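Local coordinates for alcohol dehydrogenase (Aeropyrum pernix, PDB 1H2B), which binds zinc and an NAD-type dinucleotide and probably oxidises alcohols with NAD+ as a zinc-dependent dehydrogenase, at residues L16-Y24 / I133-M141; H200-V208 / L321-E330. All coordinates share one frame; numbering follows the deposited sequence.

Contact 1 (L16-Y24 / I133-M141)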
# COMPACT_ATOMS: atom_id res chain seq x y z
N LEU B 16 -21.89 11.70 41.47
CA LEU B 16 -23.21 11.51 40.83
C LEU B 16 -23.81 12.79 40.21
O LEU B 16 -24.98 12.81 39.87
CB LEU B 16 -24.21 10.84 41.78
CG LEU B 16 -23.73 9.93 42.94
CD1 LEU B 16 -24.90 9.62 43.89
CD2 LEU B 16 -23.06 8.63 42.47
N LYS B 17 -23.00 13.84 40.07
CA LYS B 17 -23.35 14.96 39.18
C LYS B 17 -23.07 14.57 37.73
O LYS B 17 -22.06 13.90 37.46
CB LYS B 17 -22.55 16.21 39.52
CG LYS B 17 -23.08 16.97 40.74
CD LYS B 17 -24.55 17.42 40.56
CE LYS B 17 -25.06 18.19 41.79
NZ LYS B 17 -26.54 18.06 41.95
N ALA B 18 -23.94 14.99 36.81
CA ALA B 18 -23.71 14.77 35.37
C ALA B 18 -24.31 15.90 34.51
O ALA B 18 -25.30 16.50 34.89
CB ALA B 18 -24.30 13.43 34.96
N ALA B 19 -23.74 16.14 33.33
CA ALA B 19 -24.32 17.10 32.37
C ALA B 19 -25.07 16.33 31.30
O ALA B 19 -24.46 15.55 30.53
CB ALA B 19 -23.22 17.97 31.76
N ARG B 20 -26.40 16.49 31.26
CA ARG B 20 -27.24 15.63 30.43
C ARG B 20 -28.09 16.35 29.44
O ARG B 20 -28.61 17.43 29.73
CB ARG B 20 -28.12 14.73 31.28
CG ARG B 20 -27.37 14.15 32.47
CD ARG B 20 -28.16 13.08 33.14
NE ARG B 20 -27.95 11.77 32.52
CZ ARG B 20 -28.79 10.76 32.62
NH1 ARG B 20 -29.95 10.88 33.31
NH2 ARG B 20 -28.49 9.62 32.05
N LEU B 21 -28.20 15.75 28.26
CA LEU B 21 -29.05 16.23 27.19
C LEU B 21 -30.45 15.66 27.41
O LEU B 21 -30.64 14.46 27.30
CB LEU B 21 -28.51 15.77 25.83
CG LEU B 21 -29.09 16.36 24.55
CD1 LEU B 21 -28.16 16.02 23.41
CD2 LEU B 21 -30.49 15.85 24.23
N HIS B 22 -31.41 16.55 27.71
CA HIS B 22 -32.84 16.18 27.78
C HIS B 22 -33.61 16.63 26.57
O HIS B 22 -34.51 15.94 26.12
CB HIS B 22 -33.51 16.82 29.00
CG HIS B 22 -33.13 16.19 30.30
ND1 HIS B 22 -33.98 15.37 31.01
CD2 HIS B 22 -31.99 16.28 31.03
CE1 HIS B 22 -33.39 14.99 32.13
NE2 HIS B 22 -32.18 15.53 32.17
N GLU B 23 -33.26 17.80 26.04
CA GLU B 23 -33.93 18.36 24.89
C GLU B 23 -32.90 19.03 23.99
O GLU B 23 -32.02 19.74 24.48
CB GLU B 23 -34.96 19.42 25.30
CG GLU B 23 -35.76 19.11 26.55
CD GLU B 23 -36.39 20.35 27.17
OE1 GLU B 23 -36.05 20.69 28.33
OE2 GLU B 23 -37.24 20.97 26.50
N TYR B 24 -33.09 18.85 22.69
CA TYR B 24 -32.26 19.50 21.67
C TYR B 24 -32.47 21.00 21.66
O TYR B 24 -33.56 21.48 21.99
CB TYR B 24 -32.51 18.88 20.31
CG TYR B 24 -32.16 17.41 20.28
CD1 TYR B 24 -33.13 16.42 20.14
CD2 TYR B 24 -30.83 16.99 20.44
CE1 TYR B 24 -32.80 15.06 20.13
CE2 TYR B 24 -30.50 15.67 20.44
CZ TYR B 24 -31.45 14.69 20.29
OH TYR B 24 -31.09 13.37 20.28
N ILE B 133 -25.01 6.95 24.35
CA ILE B 133 -25.24 6.44 25.72
C ILE B 133 -24.47 7.34 26.67
O ILE B 133 -23.75 8.21 26.21
CB ILE B 133 -24.78 4.94 25.87
CG1 ILE B 133 -23.28 4.74 25.55
CG2 ILE B 133 -25.60 4.02 24.96
CD1 ILE B 133 -22.72 3.37 25.99
N ASP B 134 -24.62 7.14 27.98
CA ASP B 134 -24.01 8.04 28.95
C ASP B 134 -22.48 8.11 28.80
O ASP B 134 -21.78 7.08 28.63
CB ASP B 134 -24.28 7.59 30.36
CG ASP B 134 -25.70 7.85 30.80
OD1 ASP B 134 -26.34 8.79 30.27
OD2 ASP B 134 -26.22 7.14 31.71
N GLY B 135 -22.00 9.35 28.86
CA GLY B 135 -20.58 9.69 28.74
C GLY B 135 -19.88 10.27 29.96
O GLY B 135 -20.24 10.02 31.15
N GLY B 136 -18.83 11.04 29.68
CA GLY B 136 -17.85 11.43 30.69
C GLY B 136 -18.04 12.78 31.40
O GLY B 136 -17.22 13.17 32.23
N PHE B 137 -19.09 13.51 31.02
CA PHE B 137 -19.37 14.77 31.73
C PHE B 137 -20.09 14.44 33.04
O PHE B 137 -21.27 14.75 33.23
CB PHE B 137 -20.23 15.73 30.89
CG PHE B 137 -19.56 16.25 29.63
CD1 PHE B 137 -20.35 16.55 28.53
CD2 PHE B 137 -18.19 16.52 29.60
CE1 PHE B 137 -19.77 17.07 27.34
CE2 PHE B 137 -17.58 17.02 28.45
CZ PHE B 137 -18.37 17.30 27.32
N ALA B 138 -19.38 13.74 33.93
CA ALA B 138 -19.95 13.16 35.14
C ALA B 138 -18.81 12.75 36.05
O ALA B 138 -17.64 12.69 35.63
CB ALA B 138 -20.81 11.93 34.82
N GLU B 139 -19.13 12.43 37.29
CA GLU B 139 -18.07 12.00 38.20
C GLU B 139 -17.53 10.61 37.82
O GLU B 139 -16.31 10.36 37.96
CB GLU B 139 -18.63 11.98 39.64
CG GLU B 139 -17.58 11.74 40.71
CD GLU B 139 -18.10 11.72 42.15
OE1 GLU B 139 -19.34 11.82 42.37
OE2 GLU B 139 -17.26 11.58 43.08
N PHE B 140 -18.41 9.75 37.34
CA PHE B 140 -18.03 8.37 36.99
C PHE B 140 -18.63 8.00 35.67
O PHE B 140 -19.71 8.51 35.28
CB PHE B 140 -18.53 7.34 38.03
CG PHE B 140 -17.95 7.54 39.42
CD1 PHE B 140 -18.67 8.24 40.39
CD2 PHE B 140 -16.71 7.05 39.73
CE1 PHE B 140 -18.14 8.45 41.65
CE2 PHE B 140 -16.16 7.23 41.00
CZ PHE B 140 -16.88 7.93 41.97
N MET B 141 -17.98 7.05 34.99
CA MET B 141 -18.50 6.58 33.72
C MET B 141 -18.11 5.13 33.53
O MET B 141 -17.00 4.75 33.82
CB MET B 141 -17.87 7.40 32.56
CG MET B 141 -18.54 7.09 31.23
SD MET B 141 -17.59 7.82 29.82
CE MET B 141 -16.59 6.34 29.42
O HOH W 1 -20.72 14.02 41.46
O HOH W 2 -28.75 6.86 32.29

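Contact 2 (H200-V208 / L321-E330)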
# COMPACT_ATOMS: atom_id res chain seq x y z
N HIS B 200 -5.39 21.91 15.60
CA HIS B 200 -4.11 22.32 16.16
C HIS B 200 -3.25 21.11 16.50
O HIS B 200 -2.02 21.16 16.42
CB HIS B 200 -4.30 23.27 17.35
CG HIS B 200 -4.43 22.58 18.66
ND1 HIS B 200 -5.60 22.01 19.08
CD2 HIS B 200 -3.54 22.40 19.68
CE1 HIS B 200 -5.43 21.48 20.28
NE2 HIS B 200 -4.19 21.72 20.68
N ILE B 201 -3.90 19.97 16.78
CA ILE B 201 -3.16 18.73 16.93
C ILE B 201 -2.67 18.26 15.59
O ILE B 201 -1.51 17.86 15.43
CB ILE B 201 -4.04 17.64 17.62
CG1 ILE B 201 -4.46 18.18 19.00
CG2 ILE B 201 -3.24 16.35 17.78
CD1 ILE B 201 -5.43 17.25 19.77
N ALA B 202 -3.53 18.36 14.56
CA ALA B 202 -3.12 17.92 13.23
C ALA B 202 -1.90 18.70 12.71
O ALA B 202 -1.04 18.12 12.06
CB ALA B 202 -4.28 18.01 12.24
N VAL B 203 -1.82 20.00 13.02
CA VAL B 203 -0.63 20.77 12.58
C VAL B 203 0.63 20.12 13.12
O VAL B 203 1.58 19.90 12.37
CB VAL B 203 -0.69 22.26 13.07
CG1 VAL B 203 0.69 22.99 12.83
CG2 VAL B 203 -1.82 23.02 12.38
N GLN B 204 0.63 19.80 14.42
CA GLN B 204 1.79 19.16 15.04
C GLN B 204 2.07 17.80 14.42
O GLN B 204 3.21 17.44 14.15
CB GLN B 204 1.57 18.97 16.54
CG GLN B 204 1.34 20.26 17.29
CD GLN B 204 0.98 19.99 18.73
OE1 GLN B 204 1.81 19.45 19.49
NE2 GLN B 204 -0.27 20.29 19.10
N LEU B 205 1.03 17.02 14.21
CA LEU B 205 1.24 15.70 13.67
C LEU B 205 1.75 15.71 12.23
O LEU B 205 2.52 14.84 11.89
CB LEU B 205 -0.07 14.89 13.76
CG LEU B 205 -0.51 14.59 15.19
CD1 LEU B 205 -1.88 13.89 15.16
CD2 LEU B 205 0.48 13.66 15.86
N LEU B 206 1.29 16.65 11.41
CA LEU B 206 1.78 16.77 10.03
C LEU B 206 3.30 17.04 10.07
O LEU B 206 4.04 16.51 9.23
CB LEU B 206 1.03 17.82 9.25
CG LEU B 206 -0.44 17.48 8.86
CD1 LEU B 206 -1.22 18.73 8.48
CD2 LEU B 206 -0.35 16.44 7.69
N LYS B 207 3.77 17.81 11.04
CA LYS B 207 5.22 18.04 11.13
C LYS B 207 6.05 16.85 11.61
O LYS B 207 7.24 16.72 11.24
CB LYS B 207 5.50 19.25 12.03
CG LYS B 207 4.94 20.57 11.50
CD LYS B 207 5.53 20.99 10.15
CE LYS B 207 7.04 21.21 10.25
NZ LYS B 207 7.55 21.89 9.04
N VAL B 208 5.48 16.04 12.49
CA VAL B 208 6.09 14.87 13.07
C VAL B 208 6.05 13.70 12.09
O VAL B 208 7.01 12.90 12.02
CB VAL B 208 5.30 14.45 14.38
CG1 VAL B 208 5.73 13.07 14.85
CG2 VAL B 208 5.50 15.50 15.45
N LEU B 321 3.41 9.06 21.15
CA LEU B 321 3.93 10.34 20.72
C LEU B 321 3.80 11.42 21.81
O LEU B 321 4.69 12.24 22.01
CB LEU B 321 3.15 10.83 19.49
CG LEU B 321 3.53 10.35 18.12
CD1 LEU B 321 2.61 11.04 17.10
CD2 LEU B 321 5.02 10.66 17.81
N ALA B 322 2.66 11.43 22.50
CA ALA B 322 2.44 12.40 23.56
C ALA B 322 3.40 12.18 24.74
O ALA B 322 4.00 13.15 25.25
CB ALA B 322 0.96 12.39 24.01
N LEU B 323 3.60 10.92 25.09
CA LEU B 323 4.50 10.59 26.22
C LEU B 323 5.94 10.92 25.84
O LEU B 323 6.76 11.25 26.72
CB LEU B 323 4.33 9.15 26.65
CG LEU B 323 2.97 8.92 27.33
CD1 LEU B 323 2.79 7.43 27.61
CD2 LEU B 323 2.79 9.78 28.61
N GLN B 324 6.26 10.85 24.54
CA GLN B 324 7.57 11.27 24.03
C GLN B 324 7.77 12.78 23.99
O GLN B 324 8.88 13.26 23.69
CB GLN B 324 7.82 10.69 22.61
CG GLN B 324 8.02 9.21 22.60
CD GLN B 324 8.09 8.64 21.21
OE1 GLN B 324 7.74 9.32 20.22
NE2 GLN B 324 8.52 7.42 21.10
N GLY B 325 6.69 13.54 24.22
CA GLY B 325 6.73 14.98 24.16
C GLY B 325 6.66 15.56 22.77
O GLY B 325 7.00 16.72 22.56
N LYS B 326 6.20 14.75 21.79
CA LYS B 326 6.21 15.16 20.38
C LYS B 326 4.89 15.78 19.93
O LYS B 326 4.81 16.39 18.88
CB LYS B 326 6.61 14.02 19.47
CG LYS B 326 8.06 13.62 19.69
CD LYS B 326 8.47 12.46 18.88
CE LYS B 326 9.85 11.94 19.34
NZ LYS B 326 10.36 10.83 18.47
N VAL B 327 3.88 15.65 20.76
CA VAL B 327 2.62 16.30 20.53
C VAL B 327 2.11 16.75 21.89
O VAL B 327 2.22 16.04 22.90
CB VAL B 327 1.60 15.37 19.77
CG1 VAL B 327 1.20 14.19 20.62
CG2 VAL B 327 0.34 16.14 19.38
N ARG B 328 1.56 17.96 21.93
CA ARG B 328 0.99 18.50 23.15
C ARG B 328 -0.24 19.32 22.84
O ARG B 328 -0.23 20.15 21.95
CB ARG B 328 2.01 19.36 23.88
CG ARG B 328 1.47 19.84 25.23
CD ARG B 328 2.38 20.82 25.98
NE ARG B 328 2.03 22.22 25.68
CZ ARG B 328 0.89 22.82 26.03
NH1 ARG B 328 -0.05 22.16 26.71
NH2 ARG B 328 0.68 24.08 25.69
N VAL B 329 -1.31 19.08 23.59
CA VAL B 329 -2.58 19.73 23.32
C VAL B 329 -2.61 21.05 24.06
O VAL B 329 -2.18 21.13 25.21
CB VAL B 329 -3.79 18.84 23.73
CG1 VAL B 329 -5.09 19.41 23.21
CG2 VAL B 329 -3.62 17.41 23.16
N GLU B 330 -3.08 22.07 23.37
CA GLU B 330 -3.40 23.36 23.95
C GLU B 330 -4.76 23.26 24.65
O GLU B 330 -5.80 23.09 24.01
CB GLU B 330 -3.38 24.42 22.83
CG GLU B 330 -3.75 25.82 23.30
CD GLU B 330 -2.70 26.46 24.19
OE1 GLU B 330 -1.48 26.25 23.93
OE2 GLU B 330 -3.10 27.14 25.16

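Contact 1 (L16-Y24 / I133-M141)
D134 OD1 is gripped by two donors, R20 NH2 across the contact at 2.9 Å and the backbone N of T76. The pair joins the first strand of the chain, 17-21, to the loop that leads into strand 140-143 of the GroES-like catalytic domain. R20 NH2 meets OD1 on its syn side, with the oxygen in the guanidinium plane, although guanidinium and carboxylate planes are turned 57° apart. The bend of the arginine at chi3 (86°) brings this one nitrogen to the acid, and NE is engaged by T76 OG1. A water accepts from R20 NH2 and donates to D134 OD2 at 2.6 Å. A leucine in place of R20 would probably leave D134 without its counter-charge and the water without one of its anchors.

Two residues earlier in the strand, the backbones meet in a single bridge between A18 and A138. F137, at the centre of an inverse gamma turn, offers its carbonyl O to A19 N at 2.8 Å, and K17 O receives the longer bond from E139 N at 3.3 Å. Small apolar groups fill in beside them: the A18 and A138 methyls touch, and the A19 methyl lies against F137 CB; the F137 side chain also packs on A51, L77 and I339. At the strand's start a second water accepts from K17 N and donates to E139 OE1 at 2.8 Å.

Contact 2 (H200-V208 / L321-E330)
Q204 and H200, one turn apart on helix 197-209, hold the extended chain 327-330 by polar bonds, while aliphatic side chains close the rest of this seam, where a helix of the Rossmann-type domain meets the chain leading into strand 331-335. The amide of Q204 takes both backbone groups of R328: OE1 accepts from R328 N at 2.9 Å, nearly straight at 170°, and NE2 donates to R328 O at 2.9 Å. That second bond lies in the amide plane of Q204 but comes from above the carbonyl plane of R328. Together the two bonds fix the rotation of the amide, and NE2 adds a weak bond to H200 O in its own helix. The imidazole of H200 accepts through NE2 from E330 N at 2.9 Å, while ND1 is bonded to G196 O; this is consistent with a neutral ring protonated on ND1. With CG between the backbone N and the carbonyl carbon (chi1 90°), the ring is turned so that NE2 faces E330 N, with V329 CG1 at its edge and I201 CG1 over one face.

Apolar contacts flank the polar ones. I201 reaches two valines, CG2 to V327 CG2 at 3.9 Å and CD1 to V329 CG2 at 3.8 Å. L205 CD2 packs on L321 CD1 at 3.6 Å, and V208 CG1 meets L321 CD2 tip to tip. G325, at a positive phi that favours glycine, forms the Schellman motif between helix 312-323 and the extended chain.

I201 and L205 also rest on helix 166-181, through A169 and Y174, and A202, V203 and L206 of helix 197-209 pack on strand 189-193. L321 and K326 touch a second subunit, another copy of this protein, and E330, just before strand 331-335, is hydrogen-bonded through its backbone to R354.

In the fold
The two contacts lie on opposite sides of the chain's centre, their own centres about 29 Å apart, and share no helix or strand. Contact 1 is partly buried, a strand meeting a loop in the catalytic part; contact 2 is a buried seam beside the nucleotide-binding sheet. Their chemistry follows: contact 1 pairs backbones directly, with a salt bridge and bridging waters, whereas contact 2 uses an amide and an imidazole of a helix to take up backbone groups of an extended chain, amid valines and leucines. Neither touches a bound group: the F137 side chain is about 9 Å from a zinc ion, and that of H200 about 7 Å from the dinucleotide.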